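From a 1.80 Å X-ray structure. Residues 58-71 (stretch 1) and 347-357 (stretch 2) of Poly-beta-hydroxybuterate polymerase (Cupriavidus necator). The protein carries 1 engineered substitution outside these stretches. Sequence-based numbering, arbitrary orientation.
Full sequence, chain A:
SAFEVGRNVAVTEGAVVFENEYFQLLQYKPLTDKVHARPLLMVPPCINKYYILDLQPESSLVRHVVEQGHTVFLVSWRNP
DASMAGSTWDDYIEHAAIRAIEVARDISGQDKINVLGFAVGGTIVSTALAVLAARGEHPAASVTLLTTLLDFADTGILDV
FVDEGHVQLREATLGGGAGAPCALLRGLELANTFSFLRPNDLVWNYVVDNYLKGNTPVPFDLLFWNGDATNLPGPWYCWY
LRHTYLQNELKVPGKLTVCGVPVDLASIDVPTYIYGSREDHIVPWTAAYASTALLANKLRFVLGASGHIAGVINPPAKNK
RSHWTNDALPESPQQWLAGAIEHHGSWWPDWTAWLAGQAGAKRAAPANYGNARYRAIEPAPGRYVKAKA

Stretch 1, residues 58-71: ESSLVRHVVEQGHT
Stretch 2 347-357: WWPDWTAWLAG

How are the two backbones laid against each other? Stretch 1 is helical from L61 to E67, stretch 2 from about W348 through G357, and the axes approach to 11.4 Å with their N-to-C directions 48° apart (signed crossing angle -48°). The register runs the same way along both: the CA atoms of L61 and W348 lie 8.8 Å apart, those of V65 and T352 7.4 Å, and those of H70 and A356 8.4 Å. The first helix is capped by S60, whose t rotamer (165°) lets OG accept from R63 N at 2.8 Å, nearly in line. It ends in a Schellman motif, with G69 N bonded to V66 O at 3.1 Å and H70 N weakly to V65 O at 3.4 Å. G69 has phi/psi of 92/32, where a CB would jam against the preceding carbonyl; glycine meets that demand, and the extended H70 (-113/141) then leads the chain out of the turn.

What does W348 grip? Its CB points toward stretch 1, and chi1 of -70° (m) with chi2 of 10° lays the indole along the start of the first helix, giving it the largest covered area of the contact. L61, t with chi2 near 72° (p), leaves its backbone sideways but brings CD1 in over the indole face, 3.6 Å from W348 CE2 and nearly on the normal of the six-membered ring. A flat aromatic suits this place because one face can receive the methyl while the ring edge reaches S59 O, 3.9 Å from W348 CH2. H64, also t, with chi2 of 81°, points toward stretch 2; its ring meets the indole obliquely, planes at 55°, with H64 CG 3.6 Å from W348 CE3.

How is the middle filled? W351 starts sideways, but chi1 of 172° (t) and chi2 of 58° carry its ring end to stretch 1. There W351 CZ3 lies 3.5 Å from V65 CG2 and 4.0 Å from L61 CD1, a buried apolar cluster. The compact V65 (t, 174°) fits where the backbones come close. T352 takes p (63°) and points toward stretch 1, with CG2 4.1 Å from H64 CD2 at the imidazole edge and 4.2 Å from Q68 CG. Q68 is m, m.

What closes the far end, and where are the polar links? H70 points toward stretch 2 in the m rotamer (-59°), chi2 -102°, and one ring face receives L355: H70 CE1 to L355 CD2 is 3.5 Å, with L355 in t and chi2 of 70° (p). No direct hydrogen bond crosses the contact, so water supplies the polar links. One water joins H64 NE2 (2.6 Å) to T352 OG1 (2.9 Å); another lies 2.8 Å from H70 NE2 and donates to T352 O, also at 2.8 Å. Histidine suits both sites, offering a ring for packing and a nitrogen for water. Altogether 529 Å² is buried, summed over both sides.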

# COMPACT_ATOMS: atom_id res chain seq x y z
N GLU A 58 -6.88 -7.68 35.76
CA GLU A 58 -5.91 -8.52 35.05
C GLU A 58 -5.18 -7.74 33.97
O GLU A 58 -4.01 -8.02 33.69
CB GLU A 58 -6.61 -9.74 34.45
CG GLU A 58 -7.16 -10.72 35.47
N SER A 59 -5.84 -6.75 33.37
CA SER A 59 -5.33 -6.03 32.21
C SER A 59 -4.79 -4.65 32.56
O SER A 59 -4.43 -3.90 31.65
CB SER A 59 -6.43 -5.89 31.17
OG SER A 59 -7.48 -5.08 31.71
N SER A 60 -4.73 -4.29 33.84
CA SER A 60 -4.40 -2.92 34.22
C SER A 60 -2.89 -2.68 34.11
O SER A 60 -2.10 -3.34 34.79
CB SER A 60 -4.88 -2.66 35.65
OG SER A 60 -4.27 -1.49 36.19
N LEU A 61 -2.51 -1.67 33.32
CA LEU A 61 -1.12 -1.25 33.32
C LEU A 61 -0.76 -0.55 34.63
O LEU A 61 0.34 -0.74 35.15
CB LEU A 61 -0.84 -0.33 32.12
CG LEU A 61 0.61 0.11 31.99
CD1 LEU A 61 1.50 -1.05 31.54
CD2 LEU A 61 0.72 1.32 31.05
N VAL A 62 -1.68 0.25 35.17
CA VAL A 62 -1.41 0.91 36.45
C VAL A 62 -1.09 -0.13 37.51
O VAL A 62 -0.06 -0.04 38.19
CB VAL A 62 -2.60 1.79 36.88
CG1 VAL A 62 -2.40 2.23 38.31
CG2 VAL A 62 -2.71 3.02 35.96
N ARG A 63 -1.97 -1.12 37.69
CA ARG A 63 -1.74 -2.10 38.75
C ARG A 63 -0.42 -2.83 38.53
O ARG A 63 0.32 -3.10 39.48
CB ARG A 63 -2.89 -3.09 38.84
CG ARG A 63 -2.82 -4.00 40.07
CD ARG A 63 -3.82 -5.14 39.99
NE ARG A 63 -3.58 -5.99 38.81
CZ ARG A 63 -2.77 -7.04 38.80
NH1 ARG A 63 -2.12 -7.39 39.91
NH2 ARG A 63 -2.60 -7.75 37.69
N HIS A 64 -0.11 -3.16 37.27
CA HIS A 64 1.14 -3.86 37.01
C HIS A 64 2.35 -3.03 37.44
O HIS A 64 3.30 -3.57 38.03
CB HIS A 64 1.23 -4.22 35.53
CG HIS A 64 2.45 -5.02 35.19
ND1 HIS A 64 2.52 -6.38 35.39
CD2 HIS A 64 3.65 -4.64 34.70
CE1 HIS A 64 3.72 -6.81 35.02
NE2 HIS A 64 4.42 -5.77 34.59
N VAL A 65 2.34 -1.73 37.15
CA VAL A 65 3.49 -0.89 37.49
C VAL A 65 3.60 -0.71 39.00
O VAL A 65 4.70 -0.75 39.57
CB VAL A 65 3.41 0.46 36.76
CG1 VAL A 65 4.52 1.40 37.21
CG2 VAL A 65 3.48 0.25 35.24
N VAL A 66 2.46 -0.54 39.68
CA VAL A 66 2.46 -0.45 41.14
C VAL A 66 3.03 -1.73 41.74
O VAL A 66 3.77 -1.70 42.73
CB VAL A 66 1.04 -0.15 41.66
CG1 VAL A 66 0.98 -0.21 43.21
CG2 VAL A 66 0.59 1.23 41.17
N GLU A 67 2.71 -2.89 41.14
CA GLU A 67 3.22 -4.14 41.69
C GLU A 67 4.69 -4.35 41.39
O GLU A 67 5.34 -5.16 42.06
CB GLU A 67 2.40 -5.33 41.16
CG GLU A 67 1.01 -5.41 41.75
CD GLU A 67 0.34 -6.75 41.50
N GLN A 68 5.25 -3.64 40.41
CA GLN A 68 6.69 -3.67 40.20
C GLN A 68 7.44 -2.71 41.11
O GLN A 68 8.66 -2.60 41.00
CB GLN A 68 7.03 -3.34 38.74
CG GLN A 68 6.58 -4.40 37.74
CD GLN A 68 7.15 -5.77 38.07
OE1 GLN A 68 6.42 -6.75 38.14
NE2 GLN A 68 8.46 -5.83 38.26
N GLY A 69 6.75 -2.01 42.00
CA GLY A 69 7.42 -1.17 42.97
C GLY A 69 7.63 0.27 42.56
O GLY A 69 8.63 0.88 42.99
N HIS A 70 6.73 0.86 41.77
CA HIS A 70 6.77 2.29 41.50
C HIS A 70 5.56 2.97 42.12
O HIS A 70 4.45 2.42 42.10
CB HIS A 70 6.80 2.57 39.99
CG HIS A 70 7.97 1.96 39.29
ND1 HIS A 70 9.09 2.68 38.92
CD2 HIS A 70 8.20 0.68 38.90
CE1 HIS A 70 9.95 1.88 38.32
NE2 HIS A 70 9.43 0.66 38.30
N THR A 71 5.79 4.15 42.67
CA THR A 71 4.70 5.06 43.00
C THR A 71 4.14 5.63 41.70
O THR A 71 4.88 6.18 40.89
CB THR A 71 5.21 6.19 43.89
OG1 THR A 71 5.85 5.64 45.04
CG2 THR A 71 4.07 7.14 44.31
N TRP A 347 5.82 -7.09 25.91
CA TRP A 347 6.89 -6.11 26.03
C TRP A 347 6.92 -5.44 27.40
O TRP A 347 7.87 -4.71 27.69
CB TRP A 347 6.75 -5.04 24.94
CG TRP A 347 5.44 -4.27 25.03
CD1 TRP A 347 4.24 -4.61 24.44
CD2 TRP A 347 5.19 -3.07 25.78
NE1 TRP A 347 3.28 -3.69 24.78
CE2 TRP A 347 3.83 -2.73 25.60
CE3 TRP A 347 5.99 -2.25 26.58
CZ2 TRP A 347 3.25 -1.60 26.18
CZ3 TRP A 347 5.42 -1.13 27.17
CH2 TRP A 347 4.06 -0.82 26.97
N TRP A 348 5.91 -5.66 28.26
CA TRP A 348 5.89 -4.95 29.54
C TRP A 348 7.14 -5.23 30.37
O TRP A 348 7.68 -4.26 30.93
CB TRP A 348 4.63 -5.29 30.35
CG TRP A 348 3.35 -4.74 29.80
CD1 TRP A 348 3.15 -4.14 28.58
CD2 TRP A 348 2.09 -4.70 30.47
NE1 TRP A 348 1.83 -3.76 28.44
CE2 TRP A 348 1.16 -4.10 29.59
CE3 TRP A 348 1.65 -5.14 31.72
CZ2 TRP A 348 -0.18 -3.91 29.93
CZ3 TRP A 348 0.31 -4.95 32.06
CH2 TRP A 348 -0.58 -4.34 31.17
N PRO A 349 7.64 -6.47 30.50
CA PRO A 349 8.88 -6.66 31.27
C PRO A 349 10.07 -5.91 30.71
O PRO A 349 10.93 -5.47 31.48
CB PRO A 349 9.09 -8.18 31.21
CG PRO A 349 7.72 -8.74 31.07
CD PRO A 349 7.03 -7.76 30.15
N ASP A 350 10.16 -5.76 29.39
CA ASP A 350 11.24 -4.97 28.80
C ASP A 350 11.17 -3.53 29.28
O ASP A 350 12.17 -2.95 29.70
CB ASP A 350 11.14 -5.02 27.27
CG ASP A 350 12.29 -4.29 26.59
OD1 ASP A 350 12.22 -3.05 26.44
OD2 ASP A 350 13.27 -4.96 26.20
N TRP A 351 9.97 -2.96 29.24
CA TRP A 351 9.79 -1.58 29.66
C TRP A 351 10.01 -1.41 31.17
O TRP A 351 10.69 -0.47 31.60
CB TRP A 351 8.41 -1.08 29.26
CG TRP A 351 8.13 0.27 29.86
CD1 TRP A 351 8.87 1.39 29.68
CD2 TRP A 351 7.06 0.62 30.74
NE1 TRP A 351 8.32 2.43 30.40
CE2 TRP A 351 7.20 1.99 31.05
CE3 TRP A 351 5.98 -0.09 31.29
CZ2 TRP A 351 6.33 2.66 31.91
CZ3 TRP A 351 5.10 0.59 32.13
CH2 TRP A 351 5.28 1.94 32.43
N THR A 352 9.43 -2.29 32.00
CA THR A 352 9.56 -2.05 33.44
C THR A 352 11.01 -2.20 33.89
O THR A 352 11.44 -1.50 34.82
CB THR A 352 8.66 -2.98 34.27
OG1 THR A 352 9.04 -4.34 34.07
CG2 THR A 352 7.19 -2.80 33.87
N ALA A 353 11.77 -3.10 33.25
CA ALA A 353 13.19 -3.20 33.56
C ALA A 353 13.92 -1.92 33.16
O ALA A 353 14.77 -1.43 33.90
CB ALA A 353 13.80 -4.42 32.86
N TRP A 354 13.58 -1.37 31.99
CA TRP A 354 14.12 -0.07 31.59
C TRP A 354 13.73 1.01 32.58
O TRP A 354 14.57 1.81 33.01
CB TRP A 354 13.64 0.27 30.17
CG TRP A 354 14.04 1.65 29.65
CD1 TRP A 354 15.14 1.97 28.89
CD2 TRP A 354 13.32 2.88 29.83
NE1 TRP A 354 15.14 3.32 28.60
CE2 TRP A 354 14.04 3.90 29.17
CE3 TRP A 354 12.13 3.21 30.49
CZ2 TRP A 354 13.62 5.23 29.16
CZ3 TRP A 354 11.71 4.54 30.47
CH2 TRP A 354 12.46 5.53 29.81
N LEU A 355 12.46 1.02 33.00
CA LEU A 355 11.99 2.05 33.92
C LEU A 355 12.67 1.94 35.28
O LEU A 355 13.00 2.95 35.91
CB LEU A 355 10.47 1.97 34.08
CG LEU A 355 9.83 3.05 34.95
CD1 LEU A 355 9.89 4.39 34.24
CD2 LEU A 355 8.40 2.66 35.25
N ALA A 356 12.90 0.71 35.75
CA ALA A 356 13.60 0.55 37.02
C ALA A 356 14.97 1.23 36.98
O ALA A 356 15.38 1.86 37.95
CB ALA A 356 13.74 -0.94 37.36
N GLY A 357 15.67 1.13 35.85
CA GLY A 357 16.98 1.76 35.72
C GLY A 357 16.94 3.27 35.76
O GLY A 357 17.97 3.91 36.00
O HOH W 1 6.92 -6.28 33.99
O HOH W 2 10.24 -1.89 37.36